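Local coordinates for protein Ulp1-like SUMO protease (Chaetomium thermophilum, PDB 6DG4) that probably removes SUMO from its conjugates as a cysteine protease of the C48 (Ulp1) family, this chain being the catalytic domain of a longer protein, at residues L11-L15 and L228-R234; N84-T90 and A115-N121; S94-P98 and I130-E134; G3-P7 and G216-A222. All blocks are in the same frame, centred on the assembly; numbering follows the deposited sequence. Where two conformers were deposited one is given.

Contact 1 (L11-L15 and L228-R234); sequences LITPL and LPLQRQR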
loop_
_atom_site.group_PDB
_atom_site.type_symbol
_atom_site.label_atom_id
_atom_site.label_comp_id
_atom_site.label_asym_id
_atom_site.label_seq_id
_atom_site.Cartn_x
_atom_site.Cartn_y
_atom_site.Cartn_z
ATOM N N LEU A 11 6.998 -14.518 -4.241
ATOM C CA LEU A 11 6.216 -13.290 -4.348
ATOM C C LEU A 11 6.594 -12.484 -5.586
ATOM O O LEU A 11 5.718 -11.971 -6.291
ATOM C CB LEU A 11 6.392 -12.436 -3.091
ATOM C CG LEU A 11 5.634 -11.102 -3.090
ATOM C CD1 LEU A 11 4.128 -11.332 -3.095
ATOM C CD2 LEU A 11 6.045 -10.243 -1.908
ATOM N N ILE A 12 7.890 -12.328 -5.844
ATOM C CA ILE A 12 8.387 -11.478 -6.921
ATOM C C ILE A 12 9.074 -12.380 -7.929
ATOM O O ILE A 12 10.155 -12.918 -7.653
ATOM C CB ILE A 12 9.349 -10.402 -6.403
ATOM C CG1 ILE A 12 8.679 -9.583 -5.301
ATOM C CG2 ILE A 12 9.803 -9.508 -7.544
ATOM C CD1 ILE A 12 9.599 -8.586 -4.633
ATOM N N THR A 13 8.449 -12.547 -9.092
ATOM C CA THR A 13 8.888 -13.484 -10.112
ATOM C C THR A 13 9.024 -12.793 -11.460
ATOM O O THR A 13 8.354 -11.793 -11.727
ATOM C CB THR A 13 7.867 -14.624 -10.246
ATOM O OG1 THR A 13 6.552 -14.070 -10.368
ATOM C CG2 THR A 13 7.889 -15.537 -9.043
ATOM N N PRO A 14 9.873 -13.315 -12.338
ATOM C CA PRO A 14 10.061 -12.678 -13.647
ATOM C C PRO A 14 8.804 -12.729 -14.506
ATOM O O PRO A 14 8.017 -13.675 -14.447
ATOM C CB PRO A 14 11.203 -13.493 -14.273
ATOM C CG PRO A 14 11.201 -14.797 -13.522
ATOM C CD PRO A 14 10.768 -14.467 -12.139
ATOM N N LEU A 15 8.626 -11.692 -15.321
ATOM C CA LEU A 15 7.461 -11.590 -16.185
ATOM C C LEU A 15 7.627 -12.399 -17.467
ATOM O O LEU A 15 8.744 -12.644 -17.939
ATOM C CB LEU A 15 7.227 -10.127 -16.575
ATOM C CG LEU A 15 6.776 -9.186 -15.459
ATOM C CD1 LEU A 15 6.943 -7.747 -15.911
ATOM C CD2 LEU A 15 5.343 -9.448 -15.079
ATOM N N LEU A 228 13.891 -5.912 -6.008
ATOM C CA LEU A 228 13.033 -4.764 -6.259
ATOM C C LEU A 228 13.123 -4.194 -7.671
ATOM O O LEU A 228 12.114 -3.671 -8.155
ATOM C CB LEU A 228 13.237 -3.689 -5.189
ATOM C CG LEU A 228 12.859 -4.163 -3.783
ATOM C CD1 LEU A 228 12.974 -3.024 -2.803
ATOM C CD2 LEU A 228 11.462 -4.780 -3.713
ATOM N N PRO A 229 14.249 -4.283 -8.388
ATOM C CA PRO A 229 14.199 -3.874 -9.806
ATOM C C PRO A 229 13.158 -4.647 -10.595
ATOM O O PRO A 229 12.414 -4.069 -11.398
ATOM C CB PRO A 229 15.631 -4.125 -10.291
ATOM C CG PRO A 229 16.463 -3.892 -9.058
ATOM C CD PRO A 229 15.641 -4.497 -7.938
ATOM N N LEU A 230 13.058 -5.949 -10.352
ATOM C CA LEU A 230 12.013 -6.737 -10.990
ATOM C C LEU A 230 10.631 -6.340 -10.482
ATOM O O LEU A 230 9.675 -6.266 -11.261
ATOM C CB LEU A 230 12.288 -8.212 -10.735
ATOM C CG LEU A 230 11.187 -9.193 -11.096
ATOM C CD1 LEU A 230 10.821 -9.083 -12.567
ATOM C CD2 LEU A 230 11.669 -10.596 -10.729
ATOM N N GLN A 231 10.501 -6.080 -9.183
ATOM C CA GLN A 231 9.205 -5.679 -8.647
ATOM C C GLN A 231 8.706 -4.393 -9.292
ATOM O O GLN A 231 7.495 -4.226 -9.473
ATOM C CB GLN A 231 9.310 -5.521 -7.135
ATOM C CG GLN A 231 8.014 -5.160 -6.424
ATOM C CD GLN A 231 6.983 -6.264 -6.385
ATOM O OE1 GLN A 231 6.879 -7.092 -7.293
ATOM N NE2 GLN A 231 6.189 -6.265 -5.321
ATOM N N ARG A 232 9.607 -3.476 -9.658
ATOM C CA ARG A 232 9.178 -2.283 -10.381
ATOM C C ARG A 232 8.500 -2.653 -11.695
ATOM O O ARG A 232 7.489 -2.050 -12.070
ATOM C CB ARG A 232 10.368 -1.361 -10.642
ATOM C CG ARG A 232 10.951 -0.754 -9.386
ATOM C CD ARG A 232 12.350 -0.223 -9.655
ATOM N NE ARG A 232 12.938 0.344 -8.446
ATOM C CZ ARG A 232 12.817 1.616 -8.080
ATOM N NH1 ARG A 232 12.124 2.463 -8.826
ATOM N NH2 ARG A 232 13.369 2.032 -6.948
ATOM N N GLN A 233 9.066 -3.623 -12.422
ATOM C CA GLN A 233 8.459 -4.066 -13.670
ATOM C C GLN A 233 7.101 -4.703 -13.420
ATOM O O GLN A 233 6.162 -4.508 -14.202
ATOM C CB GLN A 233 9.348 -5.093 -14.362
ATOM C CG GLN A 233 10.653 -4.590 -14.849
ATOM C CD GLN A 233 11.351 -5.661 -15.661
ATOM O OE1 GLN A 233 11.575 -5.517 -16.866
ATOM N NE2 GLN A 233 11.669 -6.760 -15.009
ATOM N N ARG A 234 6.989 -5.491 -12.347
ATOM C CA ARG A 234 5.722 -6.139 -12.033
ATOM C C ARG A 234 4.661 -5.117 -11.652
ATOM O O ARG A 234 3.503 -5.235 -12.067
ATOM C CB ARG A 234 5.924 -7.155 -10.911
ATOM C CG ARG A 234 6.850 -8.313 -11.302
ATOM C CD ARG A 234 6.899 -9.405 -10.226
ATOM N NE ARG A 234 5.556 -9.924 -10.016
ATOM C CZ ARG A 234 4.929 -10.767 -10.832
ATOM N NH1 ARG A 234 5.520 -11.254 -11.918
ATOM N NH2 ARG A 234 3.686 -11.118 -10.561
HETATM O O HOH W 1 5.008 -9.178 -7.254
HETATM O O HOH W 2 2.627 -11.049 -7.374
#
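The guanidinium of R234 has the T13 hydroxyl over one face, OG1 standing 3.4 Å above the plane and displaced toward the rim, while P14 O lies farther off at its edge. OG1 is too poorly angled there to bond NH1. T13 O is the acceptor instead: R234 NH1 donates to it at 2.9 Å, from above the carbonyl plane and with a bent N-H...O angle of 134°. A bend at chi3 (59°) turns the guanidinium toward T13, and R234 CD also passes close to T13 O. The I12 and Q231 side chains cross at about a right angle, I12 CG1 lying 3.7 Å from Q231 OE1. One water ties three groups together, accepting from R234 NE at 2.9 Å and donating to L11 O and to Q231 OE1; Q231 NE2 is held by T208 of helix 202-215. Beside this polar cluster I12 and L230 slide past each other, I12 CG2 coming 3.8 Å from L230 CG, and L230 CD2 presses on the T13-P14 peptide, 3.5 Å from T13 C. L15 closes the far end, its CD1 over the Q233 backbone and its CD2 against R234 NH1. Cut back to an alanine, R234 would probably leave T13 O without this donor and the bridging water without its N-H partner, and take cover from L15 CD2. The loop ahead of helix 17-27 is thus fastened to helix 228-241 by leucine and isoleucine packing plus one arginine, which meets backbone carbonyls directly and through water, with no carboxylate across the contact to pair with its charge.

Contact 2 (N84-T90 and A115-N121); sequences NQEPKCT and ANVRKAN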
loop_
_atom_site.group_PDB
_atom_site.type_symbol
_atom_site.label_atom_id
_atom_site.label_comp_id
_atom_site.label_asym_id
_atom_site.label_seq_id
_atom_site.Cartn_x
_atom_site.Cartn_y
_atom_site.Cartn_z
ATOM N N ASN A 84 -19.464 -1.768 -1.091
ATOM C CA ASN A 84 -18.616 -0.640 -1.464
ATOM C C ASN A 84 -18.290 0.239 -0.264
ATOM O O ASN A 84 -17.155 0.705 -0.115
ATOM C CB ASN A 84 -19.292 0.177 -2.563
ATOM C CG ASN A 84 -19.334 -0.556 -3.885
ATOM O OD1 ASN A 84 -20.401 -0.957 -4.355
ATOM N ND2 ASN A 84 -18.170 -0.741 -4.496
ATOM N N GLN A 85 -19.264 0.472 0.608
ATOM C CA GLN A 85 -19.061 1.343 1.757
ATOM C C GLN A 85 -18.682 0.581 3.018
ATOM O O GLN A 85 -18.554 1.195 4.079
ATOM C CB GLN A 85 -20.295 2.215 1.983
ATOM C CG GLN A 85 -20.589 3.110 0.791
ATOM C CD GLN A 85 -21.447 4.305 1.142
ATOM O OE1 GLN A 85 -22.593 4.160 1.566
ATOM N NE2 GLN A 85 -20.894 5.500 0.967
ATOM N N GLU A 86 -18.470 -0.731 2.919
ATOM C CA GLU A 86 -18.021 -1.555 4.042
ATOM C C GLU A 86 -16.828 -2.384 3.587
ATOM O O GLU A 86 -16.893 -3.619 3.511
ATOM C CB GLU A 86 -19.158 -2.426 4.577
ATOM C CG GLU A 86 -20.315 -1.590 5.116
ATOM C CD GLU A 86 -21.484 -2.412 5.634
ATOM O OE1 GLU A 86 -21.348 -3.639 5.804
ATOM O OE2 GLU A 86 -22.548 -1.817 5.884
ATOM N N PRO A 87 -15.715 -1.731 3.268
ATOM C CA PRO A 87 -14.551 -2.470 2.781
ATOM C C PRO A 87 -13.939 -3.359 3.847
ATOM O O PRO A 87 -14.001 -3.075 5.046
ATOM C CB PRO A 87 -13.566 -1.358 2.399
ATOM C CG PRO A 87 -13.954 -0.219 3.265
ATOM C CD PRO A 87 -15.453 -0.283 3.317
ATOM N N LYS A 88 -13.298 -4.428 3.377
ATOM C CA LYS A 88 -12.414 -5.207 4.234
ATOM C C LYS A 88 -10.979 -4.700 4.195
ATOM O O LYS A 88 -10.243 -4.871 5.174
ATOM C CB LYS A 88 -12.472 -6.685 3.851
ATOM C CG LYS A 88 -13.750 -7.370 4.334
ATOM C CD LYS A 88 -13.808 -7.433 5.860
ATOM C CE LYS A 88 -15.055 -8.117 6.367
ATOM N NZ LYS A 88 -15.045 -8.186 7.859
ATOM N N CYS A 89 -10.571 -4.066 3.099
ATOM C CA CYS A 89 -9.272 -3.414 3.004
ATOM C C CYS A 89 -9.499 -2.049 2.383
ATOM O O CYS A 89 -10.190 -1.937 1.367
ATOM C CB CYS A 89 -8.306 -4.220 2.137
ATOM S SG CYS A 89 -6.608 -3.572 2.092
ATOM N N THR A 90 -8.952 -1.011 2.999
ATOM C CA THR A 90 -9.102 0.319 2.437
ATOM C C THR A 90 -7.772 1.053 2.496
ATOM O O THR A 90 -6.881 0.722 3.278
ATOM C CB THR A 90 -10.240 1.099 3.106
ATOM O OG1 THR A 90 -10.460 2.305 2.367
ATOM C CG2 THR A 90 -9.911 1.430 4.545
ATOM N N ALA A 115 -12.591 7.177 2.199
ATOM C CA ALA A 115 -11.999 5.857 2.378
ATOM C C ALA A 115 -12.958 4.863 3.023
ATOM O O ALA A 115 -12.567 3.716 3.271
ATOM C CB ALA A 115 -10.728 5.963 3.227
ATOM N N ASN A 116 -14.194 5.277 3.301
ATOM C CA ASN A 116 -15.196 4.410 3.919
ATOM C C ASN A 116 -14.744 3.912 5.286
ATOM O O ASN A 116 -14.994 2.768 5.669
ATOM C CB ASN A 116 -15.606 3.282 2.981
ATOM C CG ASN A 116 -16.363 3.804 1.790
ATOM O OD1 ASN A 116 -17.387 4.468 1.944
ATOM N ND2 ASN A 116 -15.844 3.555 0.599
ATOM N N VAL A 117 -14.103 4.801 6.036
ATOM C CA VAL A 117 -13.684 4.545 7.407
ATOM C C VAL A 117 -14.614 5.355 8.301
ATOM O O VAL A 117 -14.424 6.563 8.490
ATOM C CB VAL A 117 -12.216 4.918 7.625
ATOM C CG1 VAL A 117 -11.816 4.705 9.064
ATOM C CG2 VAL A 117 -11.320 4.106 6.697
ATOM N N ARG A 118 -15.627 4.691 8.848
ATOM C CA ARG A 118 -16.614 5.320 9.711
ATOM C C ARG A 118 -16.717 4.539 11.013
ATOM O O ARG A 118 -16.330 3.372 11.095
ATOM C CB ARG A 118 -17.985 5.371 9.029
ATOM C CG ARG A 118 -18.019 6.278 7.805
ATOM C CD ARG A 118 -19.353 6.175 7.092
ATOM N NE ARG A 118 -19.483 7.139 6.002
ATOM C CZ ARG A 118 -19.057 6.941 4.755
ATOM N NH1 ARG A 118 -18.457 5.809 4.411
ATOM N NH2 ARG A 118 -19.233 7.890 3.845
ATOM N N LYS A 119 -17.235 5.200 12.046
ATOM C CA LYS A 119 -17.384 4.536 13.336
ATOM C C LYS A 119 -18.153 3.227 13.203
ATOM O O LYS A 119 -17.766 2.208 13.785
ATOM C CB LYS A 119 -18.087 5.473 14.319
ATOM C CG LYS A 119 -18.258 4.907 15.733
ATOM C CD LYS A 119 -18.930 5.930 16.642
ATOM C CE LYS A 119 -19.121 5.380 18.043
ATOM N NZ LYS A 119 -19.789 6.369 18.927
ATOM N N ALA A 120 -19.248 3.230 12.440
ATOM C CA ALA A 120 -20.126 2.064 12.403
ATOM C C ALA A 120 -19.447 0.826 11.829
ATOM O O ALA A 120 -19.751 -0.294 12.256
ATOM C CB ALA A 120 -21.392 2.378 11.603
ATOM N N ASN A 121 -18.549 0.986 10.859
ATOM C CA ASN A 121 -17.932 -0.162 10.210
ATOM C C ASN A 121 -16.459 -0.337 10.556
ATOM O O ASN A 121 -15.830 -1.275 10.059
ATOM C CB ASN A 121 -18.097 -0.083 8.684
ATOM C CG ASN A 121 -17.228 0.989 8.057
ATOM O OD1 ASN A 121 -17.317 2.155 8.423
ATOM N ND2 ASN A 121 -16.381 0.596 7.106
HETATM O O HOH W 3 -18.465 3.331 5.903
HETATM O O HOH W 4 -16.224 -2.264 6.568
HETATM O O HOH W 5 -12.910 1.828 0.268
#
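Q85 and N116 bring the backbones closest, CA to CA 5.4 Å, where the turn ahead of strand 89-91 meets the C-terminal end of helix 109-114, which finishes in a Schellman motif with N116 at positive phi (60°). The N116 side chain reaches the Q85 backbone, N116 OD1 3.6 Å from Q85 CA, and the two side-chain amides are turned nearly perpendicular. P87 packs its CD on N116 CB at 3.6 Å. Behind this first layer the 115-121 loop braces itself: R118 NH1, with OD1 in its guanidinium plane, donates to a lone pair of N116 OD1, and N121 ND2 donates almost straight (167°) to N116 O. N121 CG sits between its backbone N and carbonyl carbon (chi1 72°), which also brings OD1 to the R118 N-H. Water extends the join: one molecule donates to Q85 O at 2.8 Å and accepts from R118 NH1, and another bridges N121 ND2 to P87 O. On the strand side, T90 binds T127 and L129 of strand 127-134 through its backbone, while its hydroxyl, anti to the backbone N, turns to the helix end. There OG1 donates to A115 O at 2.7 Å, in the carbonyl plane and on a lone pair, and T90 CG2 rests 3.7 Å from V117 CG2.

Contact 3 (S94-P98 and I130-E134); sequences SFFWP and IPICE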
loop_
_atom_site.group_PDB
_atom_site.type_symbol
_atom_site.label_atom_id
_atom_site.label_comp_id
_atom_site.label_asym_id
_atom_site.label_seq_id
_atom_site.Cartn_x
_atom_site.Cartn_y
_atom_site.Cartn_z
ATOM N N SER A 94 -2.190 10.194 -0.906
ATOM C CA SER A 94 -1.037 10.929 -0.407
ATOM C C SER A 94 -1.432 12.193 0.342
ATOM O O SER A 94 -0.572 12.811 0.980
ATOM C CB SER A 94 -0.101 11.283 -1.568
ATOM O OG SER A 94 -0.623 12.330 -2.373
ATOM N N PHE A 95 -2.698 12.593 0.280
ATOM C CA PHE A 95 -3.146 13.775 0.998
ATOM C C PHE A 95 -3.483 13.481 2.448
ATOM O O PHE A 95 -3.595 14.420 3.241
ATOM C CB PHE A 95 -4.358 14.381 0.287
ATOM C CG PHE A 95 -4.031 14.946 -1.067
ATOM C CD1 PHE A 95 -3.589 16.247 -1.189
ATOM C CD2 PHE A 95 -4.131 14.170 -2.210
ATOM C CE1 PHE A 95 -3.272 16.774 -2.424
ATOM C CE2 PHE A 95 -3.814 14.692 -3.451
ATOM C CZ PHE A 95 -3.382 15.994 -3.555
ATOM N N PHE A 96 -3.625 12.212 2.829
ATOM C CA PHE A 96 -4.126 11.930 4.166
ATOM C C PHE A 96 -3.097 12.265 5.238
ATOM O O PHE A 96 -3.393 13.001 6.184
ATOM C CB PHE A 96 -4.587 10.486 4.300
ATOM C CG PHE A 96 -5.147 10.183 5.648
ATOM C CD1 PHE A 96 -6.400 10.629 5.997
ATOM C CD2 PHE A 96 -4.408 9.492 6.582
ATOM C CE1 PHE A 96 -6.919 10.371 7.241
ATOM C CE2 PHE A 96 -4.922 9.236 7.836
ATOM C CZ PHE A 96 -6.181 9.671 8.162
ATOM N N TRP A 97 -1.888 11.729 5.127
ATOM C CA TRP A 97 -0.906 11.973 6.182
ATOM C C TRP A 97 -0.632 13.459 6.373
ATOM O O TRP A 97 -0.617 13.917 7.528
ATOM C CB TRP A 97 0.367 11.161 5.936
ATOM C CG TRP A 97 1.320 11.222 7.090
ATOM C CD1 TRP A 97 2.503 11.893 7.135
ATOM C CD2 TRP A 97 1.162 10.599 8.370
ATOM N NE1 TRP A 97 3.096 11.725 8.361
ATOM C CE2 TRP A 97 2.294 10.932 9.138
ATOM C CE3 TRP A 97 0.171 9.795 8.943
ATOM C CZ2 TRP A 97 2.465 10.489 10.450
ATOM C CZ3 TRP A 97 0.348 9.348 10.248
ATOM C CH2 TRP A 97 1.485 9.695 10.981
ATOM N N PRO A 98 -0.417 14.259 5.328
ATOM C CA PRO A 98 -0.253 15.705 5.559
ATOM C C PRO A 98 -1.454 16.341 6.239
ATOM O O PRO A 98 -1.283 17.228 7.086
ATOM C CB PRO A 98 0.001 16.270 4.153
ATOM C CG PRO A 98 0.357 15.121 3.304
ATOM C CD PRO A 98 -0.175 13.875 3.928
ATOM N N ILE A 130 -2.127 3.162 5.007
ATOM C CA ILE A 130 -1.865 4.596 5.032
ATOM C C ILE A 130 -0.439 4.829 4.553
ATOM O O ILE A 130 0.523 4.607 5.291
ATOM C CB ILE A 130 -2.080 5.184 6.440
ATOM C CG1 ILE A 130 -3.528 4.985 6.890
ATOM C CG2 ILE A 130 -1.704 6.663 6.464
ATOM C CD1 ILE A 130 -3.750 5.254 8.370
ATOM N N PRO A 131 -0.259 5.256 3.302
ATOM C CA PRO A 131 1.092 5.582 2.824
ATOM C C PRO A 131 1.554 6.904 3.418
ATOM O O PRO A 131 0.816 7.891 3.416
ATOM C CB PRO A 131 0.927 5.685 1.300
ATOM C CG PRO A 131 -0.485 5.339 0.992
ATOM C CD PRO A 131 -1.275 5.472 2.261
ATOM N N ILE A 132 2.786 6.917 3.919
ATOM C CA ILE A 132 3.348 8.062 4.622
ATOM C C ILE A 132 4.616 8.487 3.902
ATOM O O ILE A 132 5.517 7.668 3.692
ATOM C CB ILE A 132 3.673 7.710 6.085
ATOM C CG1 ILE A 132 2.384 7.431 6.861
ATOM C CG2 ILE A 132 4.479 8.829 6.736
ATOM C CD1 ILE A 132 2.599 6.970 8.293
ATOM N N CYS A 133 4.700 9.763 3.546
ATOM C CA CYS A 133 5.914 10.309 2.955
ATOM C C CYS A 133 6.398 11.472 3.809
ATOM O O CYS A 133 5.718 12.498 3.909
ATOM C CB CYS A 133 5.661 10.770 1.524
ATOM S SG CYS A 133 7.194 11.137 0.639
ATOM N N GLU A 134 7.565 11.310 4.427
ATOM C CA GLU A 134 8.212 12.374 5.183
ATOM C C GLU A 134 9.658 12.487 4.728
ATOM O O GLU A 134 10.374 11.481 4.670
ATOM C CB GLU A 134 8.165 12.090 6.684
ATOM C CG GLU A 134 6.755 12.072 7.236
ATOM C CD GLU A 134 6.705 11.899 8.733
ATOM O OE1 GLU A 134 7.685 11.375 9.306
ATOM O OE2 GLU A 134 5.677 12.294 9.327
HETATM O O HOH W 6 -1.335 9.502 3.334
#
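W97 lays one face of its indole on I132. The I132 CG2 methyl stands 3.7 Å from the centroid of the five-membered ring and only 13° off its normal, a CH-pi contact, while I132 CD1 covers the six-membered ring toward its rim, 3.8 Å from W97 CE3. At the ring edge W97 NE1 donates to E134 OE2 at 2.8 Å, nearly straight (162°). The acceptor lies close to the indole plane, but the carboxylate is tilted well out of the ring plane, and NE1 meets OE2 from above the carboxylate plane. E134 has a second and charged mate: OE2 also forms a salt bridge with R164, which probably holds the carboxylate anionic and in place for the indole. I132 and E134 are two apart on strand 127-134 and so serve the same side of the sheet. This is the mixed sheet of the Ulp1-type, papain-like protease fold, and helix 96-103 lies against it at its first turn. With CG anti to the backbone N (chi1 -172°), W97 swings its ring from the helix out across the strand. The preceding residue, F96, crosses I130 obliquely, its CD2 3.9 Å from I130 CG2. Between these side chains the backbones are joined by a water that accepts from W97 N and donates to P131 O at 2.7 Å. Farther out, helix 163-177 covers the cluster: V165 touches both W97 and I132, K168 lies on W97, and L172 lies on F96. F92 meets the F96 ring and also touches I130, and I132 itself is backed by T139 and A141 of strand 137-144.

Contact 4 (G3-P7 and G216-A222); sequences GLRPP and GVDPAQA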
loop_
_atom_site.group_PDB
_atom_site.type_symbol
_atom_site.label_atom_id
_atom_site.label_comp_id
_atom_site.label_asym_id
_atom_site.label_seq_id
_atom_site.Cartn_x
_atom_site.Cartn_y
_atom_site.Cartn_z
ATOM N N GLY A 3 -0.744 -13.032 12.665
ATOM C CA GLY A 3 -1.627 -13.406 11.579
ATOM C C GLY A 3 -0.973 -13.545 10.224
ATOM O O GLY A 3 -1.686 -13.692 9.226
ATOM N N LEU A 4 0.355 -13.518 10.150
ATOM C CA LEU A 4 1.049 -13.521 8.869
ATOM C C LEU A 4 1.623 -14.900 8.565
ATOM O O LEU A 4 2.226 -15.549 9.427
ATOM C CB LEU A 4 2.150 -12.458 8.827
ATOM C CG LEU A 4 1.685 -11.019 9.076
ATOM C CD1 LEU A 4 2.815 -10.032 8.836
ATOM C CD2 LEU A 4 0.492 -10.651 8.214
ATOM N N ARG A 5 1.439 -15.328 7.326
ATOM C CA ARG A 5 1.814 -16.654 6.868
ATOM C C ARG A 5 2.921 -16.581 5.829
ATOM O O ARG A 5 3.143 -15.539 5.206
ATOM C CB ARG A 5 0.599 -17.327 6.214
ATOM C CG ARG A 5 -0.682 -17.243 7.019
ATOM C CD ARG A 5 -1.814 -17.964 6.305
ATOM N NE ARG A 5 -1.600 -19.408 6.281
ATOM C CZ ARG A 5 -1.878 -20.222 7.295
ATOM N NH1 ARG A 5 -2.383 -19.737 8.423
ATOM N NH2 ARG A 5 -1.648 -21.523 7.182
ATOM N N PRO A 6 3.644 -17.677 5.605
ATOM C CA PRO A 6 4.604 -17.680 4.516
ATOM C C PRO A 6 3.890 -17.561 3.185
ATOM O O PRO A 6 2.755 -18.046 3.021
ATOM C CB PRO A 6 5.292 -19.059 4.650
ATOM C CG PRO A 6 4.906 -19.576 5.981
ATOM C CD PRO A 6 3.591 -18.965 6.313
ATOM N N PRO A 7 4.501 -16.924 2.195
ATOM C CA PRO A 7 3.890 -16.867 0.870
ATOM C C PRO A 7 3.772 -18.263 0.276
ATOM O O PRO A 7 4.678 -19.089 0.400
ATOM C CB PRO A 7 4.865 -16.002 0.067
ATOM C CG PRO A 7 6.163 -16.184 0.757
ATOM C CD PRO A 7 5.831 -16.278 2.217
ATOM N N GLY A 216 -2.106 -10.954 4.337
ATOM C CA GLY A 216 -1.747 -11.789 5.462
ATOM C C GLY A 216 -0.468 -12.573 5.283
ATOM O O GLY A 216 -0.310 -13.623 5.911
ATOM N N VAL A 217 0.450 -12.085 4.446
ATOM C CA VAL A 217 1.724 -12.738 4.161
ATOM C C VAL A 217 2.829 -12.035 4.935
ATOM O O VAL A 217 2.858 -10.803 5.015
ATOM C CB VAL A 217 2.005 -12.693 2.647
ATOM C CG1 VAL A 217 3.427 -13.130 2.344
ATOM C CG2 VAL A 217 1.011 -13.567 1.899
ATOM N N ASP A 218 3.749 -12.819 5.496
ATOM C CA ASP A 218 4.873 -12.281 6.257
ATOM C C ASP A 218 5.923 -11.685 5.324
ATOM O O ASP A 218 6.601 -12.426 4.602
ATOM C CB ASP A 218 5.495 -13.399 7.097
ATOM C CG ASP A 218 6.555 -12.897 8.055
ATOM O OD1 ASP A 218 7.077 -11.781 7.847
ATOM O OD2 ASP A 218 6.876 -13.632 9.017
ATOM N N PRO A 219 6.103 -10.360 5.312
ATOM C CA PRO A 219 7.059 -9.778 4.353
ATOM C C PRO A 219 8.495 -10.219 4.574
ATOM O O PRO A 219 9.250 -10.340 3.601
ATOM C CB PRO A 219 6.879 -8.264 4.541
ATOM C CG PRO A 219 6.363 -8.115 5.933
ATOM C CD PRO A 219 5.478 -9.325 6.156
ATOM N N ALA A 220 8.890 -10.473 5.828
ATOM C CA ALA A 220 10.252 -10.904 6.119
ATOM C C ALA A 220 10.565 -12.266 5.519
ATOM O O ALA A 220 11.736 -12.570 5.274
ATOM C CB ALA A 220 10.469 -10.956 7.633
ATOM N N GLN A 221 9.550 -13.085 5.274
ATOM C CA GLN A 221 9.728 -14.394 4.668
ATOM C C GLN A 221 9.566 -14.368 3.155
ATOM O O GLN A 221 9.773 -15.403 2.517
ATOM C CB GLN A 221 8.707 -15.374 5.270
ATOM C CG GLN A 221 8.898 -15.594 6.762
ATOM C CD GLN A 221 7.829 -16.462 7.402
ATOM O OE1 GLN A 221 6.764 -16.690 6.829
ATOM N NE2 GLN A 221 8.112 -16.948 8.607
ATOM N N ALA A 222 9.240 -13.216 2.560
ATOM C CA ALA A 222 8.681 -13.192 1.215
ATOM C C ALA A 222 9.547 -12.556 0.135
ATOM O O ALA A 222 9.372 -12.902 -1.033
ATOM C CB ALA A 222 7.322 -12.476 1.214
HETATM O O HOH W 7 4.774 -17.016 8.753
HETATM O O HOH W 8 4.570 -14.734 10.415
#
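L4 and P7 supply the apolar core from the N-terminal segment. L4 CD1 meets P219 CD at 3.8 Å, the two side chains crossing at about a right angle, and L4 CD2 lies 3.6 Å from G216 C. P7 straddles V217 and A222, its CB against V217 CG1 and its CG on A222 CB. V217 CG1 is anti to its backbone N (chi1 170°), which turns this methyl to the proline. Between these patches runs a single parallel beta bridge, R5 with V217: R5 N donates to G216 O at 2.8 Å, and D218 N returns the bond to R5 O at the same length of 2.8 Å. G216, at positive phi, ends helix 202-215 in a Schellman motif, and L4 CA makes a C-H...O contact with its carbonyl. With an alanine in place of L4, P219 CD and the G216 backbone would probably lose their apolar cover, opening a gap beside the bridge. At the polar rim one water lies 2.7 Å from L4 O and 2.9 Å from D218 OD2, and another between L4 O and Q221 OE1. Backbone pairing and leucine, proline and valine packing thus join the chain's beginning to the loop after helix 202-215, with the D218 carboxylate reaching L4 O through water.

The four contacts fall into two pairs. Contacts 1 and 4 both fasten the N-terminal segment to the last part of the domain; their centres are 17 Å apart and they touch, L11 CB lying 3.7 Å from A222 O. Both also lean on helix 202-215, whose start carries the catalytic cysteine in relatives and probably here. Contacts 2 and 3, centres 19 Å apart, adjoin in sequence and share the mixed sheet through neighbouring strands 89-91 and 127-134. Contacts 1 and 3 lie on opposite sides of the chain's centre, centres 25 Å apart, and contacts 1 and 2 are farther still at 31 Å. Contact 2 comes within about 9 Å of contact 4, nearest atoms, without touching.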